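Oxidoreductase, iron/ascorbate family (Shewanella oneidensis, PDB 3ON7) probably catalyses iron(II)-dependent conversion of 2-oxoglutarate and oxygen to ethylene, and the coupled oxidation of L-arginine. Local coordinates at residues T45-Q48 with A49-N52; F59-R63 with E64-G68; V259-E262 with R263-A266. One frame throughout, in Å; residues are numbered along the deposited sequence.

Contact 1 of 3, residues T45-Q48 with A49-N52; sequences TEWQ and AFFN
The backbone carbonyl of W47 accepts the amide of F51, with N to O at 3.0 Å, which marks this as the last turns of the alpha-helix 37-51. The same i to i+4 pattern joins A49 N to T45 O at 3.1 Å and F50 N to E46 O at 3.0 Å, and it ends with N52 N on Q48 O, where the N-H...O angle falls to 131°. The six-membered ring of W47 turns its edge to the face of F50, a T-shaped pair with planes at 61° in which CZ3 of W47 lies over the F50 ring. CE3 of W47 makes a separate apolar contact with CD2 of F50 at 3.8 Å. F50 reaches this place because its CG is anti to the backbone N (chi1 171°), whereas CG of F51 lies beside its own N. The F51 ring brings CE2 to the edge of the indole, near its plane, at 4.1 Å from CE3 of W47. Outside the helix, W47 meets Y90 edge-to-face, and W47 and F51 both pack on I154 of strand 151-157, F51 also on I246 of strand 245-252, so these two side chains seat the helix end on the main sheet, while F50 lies against K56. The bent chain of Q48 carries its amide to N52, where NE2 of Q48 donates weakly to OD1 of N52 at 3.1 Å.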
loop_
_atom_site.group_PDB
_atom_site.type_symbol
_atom_site.label_atom_id
_atom_site.label_comp_id
_atom_site.label_asym_id
_atom_site.label_seq_id
_atom_site.Cartn_x
_atom_site.Cartn_y
_atom_site.Cartn_z
ATOM N N THR B 45 -22.357 19.101 -17.106
ATOM C CA THR B 45 -22.193 20.542 -17.041
ATOM C C THR B 45 -21.438 20.979 -15.801
ATOM O O THR B 45 -20.479 21.726 -15.907
ATOM C CB THR B 45 -23.553 21.281 -17.148
ATOM O OG1 THR B 45 -24.117 21.032 -18.443
ATOM C CG2 THR B 45 -23.389 22.789 -16.965
ATOM N N GLU B 46 -21.842 20.524 -14.624
ATOM C CA GLU B 46 -21.228 21.065 -13.417
ATOM C C GLU B 46 -19.850 20.470 -13.123
ATOM O O GLU B 46 -19.027 21.115 -12.464
ATOM C CB GLU B 46 -22.174 21.024 -12.204
ATOM C CG GLU B 46 -22.691 19.672 -11.780
ATOM C CD GLU B 46 -23.806 19.764 -10.738
ATOM O OE1 GLU B 46 -24.314 20.880 -10.486
ATOM O OE2 GLU B 46 -24.165 18.712 -10.160
ATOM N N TRP B 47 -19.572 19.275 -13.641
ATOM C CA TRP B 47 -18.244 18.693 -13.478
ATOM C C TRP B 47 -17.273 19.294 -14.469
ATOM O O TRP B 47 -16.118 19.549 -14.136
ATOM C CB TRP B 47 -18.293 17.165 -13.575
ATOM C CG TRP B 47 -18.737 16.607 -12.281
ATOM C CD1 TRP B 47 -20.007 16.358 -11.889
ATOM C CD2 TRP B 47 -17.905 16.278 -11.174
ATOM N NE1 TRP B 47 -20.026 15.879 -10.608
ATOM C CE2 TRP B 47 -18.741 15.810 -10.150
ATOM C CE3 TRP B 47 -16.536 16.320 -10.952
ATOM C CZ2 TRP B 47 -18.249 15.383 -8.932
ATOM C CZ3 TRP B 47 -16.054 15.905 -9.731
ATOM C CH2 TRP B 47 -16.904 15.443 -8.741
ATOM N N GLN B 48 -17.733 19.550 -15.681
ATOM C CA GLN B 48 -16.936 20.346 -16.608
ATOM C C GLN B 48 -16.506 21.661 -15.954
ATOM O O GLN B 48 -15.335 22.058 -16.007
ATOM C CB GLN B 48 -17.707 20.631 -17.892
ATOM C CG GLN B 48 -16.891 21.360 -18.948
ATOM C CD GLN B 48 -15.671 20.575 -19.386
ATOM O OE1 GLN B 48 -15.779 19.633 -20.151
ATOM N NE2 GLN B 48 -14.504 20.965 -18.893
ATOM N N ALA B 49 -17.465 22.326 -15.339
ATOM C CA ALA B 49 -17.201 23.544 -14.558
ATOM C C ALA B 49 -16.150 23.328 -13.465
ATOM O O ALA B 49 -15.219 24.112 -13.311
ATOM C CB ALA B 49 -18.510 24.059 -13.946
ATOM N N PHE B 50 -16.315 22.263 -12.707
ATOM C CA PHE B 50 -15.347 21.902 -11.664
ATOM C C PHE B 50 -13.928 21.821 -12.197
ATOM O O PHE B 50 -13.028 22.390 -11.605
ATOM C CB PHE B 50 -15.731 20.567 -11.026
ATOM C CG PHE B 50 -14.695 20.018 -10.102
ATOM C CD1 PHE B 50 -14.580 20.497 -8.814
ATOM C CD2 PHE B 50 -13.830 19.022 -10.525
ATOM C CE1 PHE B 50 -13.624 19.995 -7.959
ATOM C CE2 PHE B 50 -12.863 18.519 -9.677
ATOM C CZ PHE B 50 -12.755 19.006 -8.400
ATOM N N PHE B 51 -13.736 21.115 -13.310
ATOM C CA PHE B 51 -12.392 20.930 -13.892
ATOM C C PHE B 51 -11.863 22.186 -14.556
ATOM O O PHE B 51 -10.649 22.325 -14.731
ATOM C CB PHE B 51 -12.384 19.813 -14.935
ATOM C CG PHE B 51 -12.604 18.449 -14.365
ATOM C CD1 PHE B 51 -11.658 17.868 -13.562
ATOM C CD2 PHE B 51 -13.759 17.752 -14.641
ATOM C CE1 PHE B 51 -11.852 16.606 -13.057
ATOM C CE2 PHE B 51 -13.969 16.505 -14.110
ATOM C CZ PHE B 51 -13.021 15.933 -13.317
ATOM N N ASN B 52 -12.764 23.105 -14.912
ATOM C CA ASN B 52 -12.367 24.357 -15.561
ATOM C C ASN B 52 -11.912 25.468 -14.599
ATOM O O ASN B 52 -11.586 26.557 -15.062
ATOM C CB ASN B 52 -13.493 24.846 -16.498
ATOM C CG ASN B 52 -13.517 24.094 -17.808
ATOM O OD1 ASN B 52 -12.623 23.298 -18.082
ATOM N ND2 ASN B 52 -14.529 24.353 -18.640
#

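Contact 2 of 3, residues F59-R63 with E64-G68; sequences FMFNR and ETHDG
N62 and D67 face each other across the turn of a tight loop whose two arms run nearly antiparallel, end-to-end directions 158° apart. Two backbone hydrogen bonds close it: N62 N donates to D67 O at 3.0 Å, and H66 N donates to N62 O at 2.7 Å. Beside the first of these, CA of F61 makes a CA-H...O contact with O of D67.

Side-chain polar bonds gather on D67. Its OD1 accepts ND2 of N62 at 2.9 Å and OG1 of T65 at 2.5 Å, the two donors arriving from opposite faces of the carboxylate plane, so the buried oxygen is gripped twice. CG of D67 stands between its N and carbonyl carbon (chi1 60°), which turns the carboxylate back toward N62; OD2 also accepts R97 N.

Among flat groups, the F61 and H66 rings meet rim to rim, planes 19° apart, with CE2 of F61 3.8 Å from CD2 of H66. A further partner of F61, which also stacks with F70, is R63, whose NH1 lies 3.5 Å above the centre of the F61 ring while donating to O of F61 at 3.0 Å. The carbonyl O of R63 sits over one face of the H66 imidazole.

In the assembly, E64 forms a salt bridge with K149 of the second subunit, and ND1 of H66 bonds the C-terminal carboxylate of L280 of the fourth. The loop follows helix 37-51 and leads into strand 68-70, an edge strand of the main sheet within this chain, where G68 pairs with H91 of the adjoining strand 88-92.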
loop_
_atom_site.group_PDB
_atom_site.type_symbol
_atom_site.label_atom_id
_atom_site.label_comp_id
_atom_site.label_asym_id
_atom_site.label_seq_id
_atom_site.Cartn_x
_atom_site.Cartn_y
_atom_site.Cartn_z
ATOM N N PHE B 59 -9.214 19.766 -3.705
ATOM C CA PHE B 59 -9.685 18.404 -3.492
ATOM C C PHE B 59 -8.674 17.339 -3.913
ATOM O O PHE B 59 -9.065 16.214 -4.203
ATOM C CB PHE B 59 -11.031 18.225 -4.195
ATOM C CG PHE B 59 -12.079 19.168 -3.695
ATOM C CD1 PHE B 59 -12.184 20.456 -4.223
ATOM C CD2 PHE B 59 -12.919 18.808 -2.661
ATOM C CE1 PHE B 59 -13.122 21.349 -3.742
ATOM C CE2 PHE B 59 -13.880 19.706 -2.181
ATOM C CZ PHE B 59 -13.968 20.971 -2.720
HETATM N N MSE B 60 -7.382 17.689 -3.911
HETATM C CA MSE B 60 -6.306 16.736 -4.229
HETATM C C MSE B 60 -6.617 15.454 -3.528
HETATM O O MSE B 60 -6.938 15.462 -2.348
HETATM C CB MSE B 60 -4.931 17.194 -3.704
HETATM C CG MSE B 60 -4.241 18.317 -4.477
HETATM SE SE MSE B 60 -3.946 17.900 -6.343
HETATM C CE MSE B 60 -3.161 16.157 -6.028
ATOM N N PHE B 61 -6.487 14.353 -4.255
ATOM C CA PHE B 61 -6.813 13.038 -3.713
ATOM C C PHE B 61 -6.074 12.734 -2.427
ATOM O O PHE B 61 -4.936 13.117 -2.262
ATOM C CB PHE B 61 -6.550 11.928 -4.731
ATOM C CG PHE B 61 -5.091 11.709 -5.060
ATOM C CD1 PHE B 61 -4.468 12.463 -6.017
ATOM C CD2 PHE B 61 -4.377 10.708 -4.435
ATOM C CE1 PHE B 61 -3.156 12.263 -6.337
ATOM C CE2 PHE B 61 -3.060 10.481 -4.736
ATOM C CZ PHE B 61 -2.441 11.244 -5.696
ATOM N N ASN B 62 -6.764 12.042 -1.526
ATOM C CA ASN B 62 -6.158 11.497 -0.330
ATOM C C ASN B 62 -5.198 10.374 -0.714
ATOM O O ASN B 62 -5.565 9.452 -1.438
ATOM C CB ASN B 62 -7.222 10.974 0.637
ATOM C CG ASN B 62 -8.193 12.043 1.052
ATOM O OD1 ASN B 62 -7.795 13.197 1.266
ATOM N ND2 ASN B 62 -9.491 11.683 1.146
ATOM N N ARG B 63 -3.977 10.468 -0.199
ATOM C CA ARG B 63 -2.917 9.531 -0.520
ATOM C C ARG B 63 -3.198 8.148 0.016
ATOM O O ARG B 63 -2.822 7.174 -0.608
ATOM C CB ARG B 63 -1.560 10.023 0.007
ATOM C CG ARG B 63 -0.718 10.739 -1.016
ATOM C CD ARG B 63 -1.370 11.992 -1.521
ATOM N NE ARG B 63 -0.563 12.608 -2.575
ATOM C CZ ARG B 63 -1.002 13.536 -3.429
ATOM N NH1 ARG B 63 -2.268 13.980 -3.378
ATOM N NH2 ARG B 63 -0.162 14.019 -4.346
ATOM N N GLU B 64 -3.843 8.050 1.171
ATOM C CA GLU B 64 -4.131 6.740 1.736
ATOM C C GLU B 64 -5.146 5.967 0.929
ATOM O O GLU B 64 -4.883 4.828 0.549
ATOM C CB GLU B 64 -4.609 6.833 3.193
ATOM C CG GLU B 64 -4.559 5.485 3.884
ATOM C CD GLU B 64 -5.162 5.470 5.260
ATOM O OE1 GLU B 64 -5.578 6.537 5.773
ATOM O OE2 GLU B 64 -5.217 4.356 5.826
ATOM N N THR B 65 -6.302 6.592 0.684
ATOM C CA THR B 65 -7.462 5.916 0.114
ATOM C C THR B 65 -7.807 6.295 -1.344
ATOM O O THR B 65 -8.756 5.772 -1.911
ATOM C CB THR B 65 -8.696 6.135 1.002
ATOM O OG1 THR B 65 -8.922 7.533 1.202
ATOM C CG2 THR B 65 -8.477 5.497 2.366
ATOM N N HIS B 66 -7.033 7.185 -1.953
ATOM C CA HIS B 66 -7.194 7.518 -3.374
ATOM C C HIS B 66 -8.615 7.940 -3.791
ATOM O O HIS B 66 -9.069 7.661 -4.894
ATOM C CB HIS B 66 -6.648 6.372 -4.230
ATOM C CG HIS B 66 -5.173 6.180 -4.068
ATOM N ND1 HIS B 66 -4.637 5.217 -3.242
ATOM C CD2 HIS B 66 -4.119 6.866 -4.579
ATOM C CE1 HIS B 66 -3.315 5.304 -3.261
ATOM N NE2 HIS B 66 -2.974 6.307 -4.049
ATOM N N ASP B 67 -9.298 8.646 -2.894
ATOM C CA ASP B 67 -10.531 9.329 -3.220
ATOM C C ASP B 67 -10.232 10.814 -3.425
ATOM O O ASP B 67 -9.426 11.402 -2.689
ATOM C CB ASP B 67 -11.599 9.130 -2.124
ATOM C CG ASP B 67 -11.176 9.645 -0.730
ATOM O OD1 ASP B 67 -10.083 9.260 -0.249
ATOM O OD2 ASP B 67 -11.963 10.403 -0.093
ATOM N N GLY B 68 -10.871 11.421 -4.427
ATOM C CA GLY B 68 -10.705 12.865 -4.675
ATOM C C GLY B 68 -10.197 13.179 -6.072
ATOM O O GLY B 68 -10.390 12.402 -6.997
#

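Contact 3 of 3, residues V259-E262 with R263-A266; sequences VLSE and RYTA
R263, L260 and Y264 bury the most surface in this turn, which precedes helix 266-277 and is closed by a single beta bridge between V259 and T265. R263 enters through its backbone: its N donates to OG of S261 at 3.0 Å, with an N-H...O angle of 156°, an ST turn, while its CB rests 3.6 Å from the same oxygen. Its guanidinium NE forms a salt bridge with D85 of the fourth subunit.

Y264 supplies both a donor and an acceptor. Its N bonds OG of S261 at 3.3 Å, and its carbonyl O accepts L260 N at 2.8 Å and S261 N at 3.3 Å, both donors lying in the carbonyl plane. OG of S261 reaches the two amides because it stands between its own N and carbonyl carbon (chi1 73°); it is also bonded to E220.

L260 gives the apolar part. Its CD1 comes 3.7 Å from CA of A266 and 4.3 Å from CB of the same residue, and both L260 and A266 touch M217 of helix 216-221. T265 is the N-cap of helix 266-277, its side chain capping a backbone N of the first turn, which ties turn to helix.

OG of S261 and O of Y264 thus each accept two amides. Two N-H groups directed at OG, plus the nearby E220 carboxylate, are consistent with the serine hydroxyl giving its own hydrogen to E220.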
loop_
_atom_site.group_PDB
_atom_site.type_symbol
_atom_site.label_atom_id
_atom_site.label_comp_id
_atom_site.label_asym_id
_atom_site.label_seq_id
_atom_site.Cartn_x
_atom_site.Cartn_y
_atom_site.Cartn_z
ATOM N N VAL B 259 -17.079 -15.097 -2.770
ATOM C CA VAL B 259 -16.421 -16.203 -3.441
ATOM C C VAL B 259 -16.815 -16.148 -4.900
ATOM O O VAL B 259 -17.996 -16.054 -5.205
ATOM C CB VAL B 259 -16.841 -17.566 -2.846
ATOM C CG1 VAL B 259 -16.244 -18.708 -3.652
ATOM C CG2 VAL B 259 -16.429 -17.657 -1.379
ATOM N N LEU B 260 -15.833 -16.166 -5.799
ATOM C CA LEU B 260 -16.094 -16.090 -7.236
ATOM C C LEU B 260 -16.140 -17.467 -7.873
ATOM O O LEU B 260 -16.860 -17.681 -8.834
ATOM C CB LEU B 260 -15.017 -15.270 -7.926
ATOM C CG LEU B 260 -14.968 -13.781 -7.596
ATOM C CD1 LEU B 260 -13.645 -13.177 -8.094
ATOM C CD2 LEU B 260 -16.178 -13.042 -8.179
ATOM N N SER B 261 -15.345 -18.383 -7.329
ATOM C CA SER B 261 -15.144 -19.701 -7.882
ATOM C C SER B 261 -14.444 -20.546 -6.818
ATOM O O SER B 261 -14.206 -20.068 -5.693
ATOM C CB SER B 261 -14.263 -19.641 -9.134
ATOM O OG SER B 261 -12.896 -19.386 -8.786
ATOM N N GLU B 262 -14.104 -21.783 -7.185
ATOM C CA GLU B 262 -13.350 -22.674 -6.322
ATOM C C GLU B 262 -11.945 -22.136 -6.057
ATOM O O GLU B 262 -11.309 -22.567 -5.095
ATOM C CB GLU B 262 -13.238 -24.098 -6.928
ATOM C CG GLU B 262 -14.579 -24.849 -7.083
ATOM C CD GLU B 262 -14.517 -26.356 -6.770
ATOM O OE1 GLU B 262 -13.427 -26.980 -6.877
ATOM O OE2 GLU B 262 -15.587 -26.911 -6.418
ATOM N N ARG B 263 -11.476 -21.217 -6.907
ATOM C CA ARG B 263 -10.086 -20.736 -6.893
ATOM C C ARG B 263 -9.887 -19.368 -6.257
ATOM O O ARG B 263 -8.823 -19.108 -5.700
ATOM C CB ARG B 263 -9.521 -20.681 -8.317
ATOM C CG ARG B 263 -9.318 -22.038 -8.988
ATOM C CD ARG B 263 -8.922 -21.888 -10.479
ATOM N NE ARG B 263 -7.746 -21.024 -10.671
ATOM C CZ ARG B 263 -7.117 -20.827 -11.838
ATOM N NH1 ARG B 263 -7.530 -21.441 -12.952
ATOM N NH2 ARG B 263 -6.056 -20.014 -11.888
ATOM N N TYR B 264 -10.893 -18.500 -6.344
ATOM C CA TYR B 264 -10.764 -17.138 -5.865
ATOM C C TYR B 264 -11.972 -16.553 -5.144
ATOM O O TYR B 264 -13.117 -16.793 -5.508
ATOM C CB TYR B 264 -10.507 -16.198 -7.051
ATOM C CG TYR B 264 -9.316 -16.500 -7.935
ATOM C CD1 TYR B 264 -8.036 -16.082 -7.576
ATOM C CD2 TYR B 264 -9.480 -17.120 -9.169
ATOM C CE1 TYR B 264 -6.948 -16.312 -8.421
ATOM C CE2 TYR B 264 -8.412 -17.341 -10.015
ATOM C CZ TYR B 264 -7.143 -16.939 -9.636
ATOM O OH TYR B 264 -6.067 -17.181 -10.461
ATOM N N THR B 265 -11.682 -15.716 -4.156
ATOM C CA THR B 265 -12.590 -14.657 -3.738
ATOM C C THR B 265 -12.214 -13.388 -4.518
ATOM O O THR B 265 -11.185 -13.346 -5.204
ATOM C CB THR B 265 -12.436 -14.356 -2.255
ATOM O OG1 THR B 265 -11.081 -13.984 -2.011
ATOM C CG2 THR B 265 -12.795 -15.568 -1.407
ATOM N N ALA B 266 -13.029 -12.347 -4.424
ATOM C CA ALA B 266 -12.724 -11.104 -5.156
ATOM C C ALA B 266 -11.406 -10.523 -4.616
ATOM O O ALA B 266 -10.546 -10.064 -5.379
ATOM C CB ALA B 266 -13.855 -10.103 -5.026
#

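Overall arrangement
The three contacts follow one another along the chain. Contact 1 ends helix 37-51, contact 2 lies in the later part of the connection that follows and ends in strand 68-70, and contact 3 lies in the connection after strand 245-252 and runs into helix 266-277. Contacts 1 and 2 have centres 19 Å apart and touch through F50 and F59. Contact 3 is about 40 Å from contact 1, across the chain's centre, and about 29 Å from contact 2, both centre to centre. Contact 1 packs on the main sheet and contact 2 leads into one of its edge strands. Contacts 2 and 3 both meet the fourth subunit, so two turns distant in sequence contribute to the same four-chain assembly.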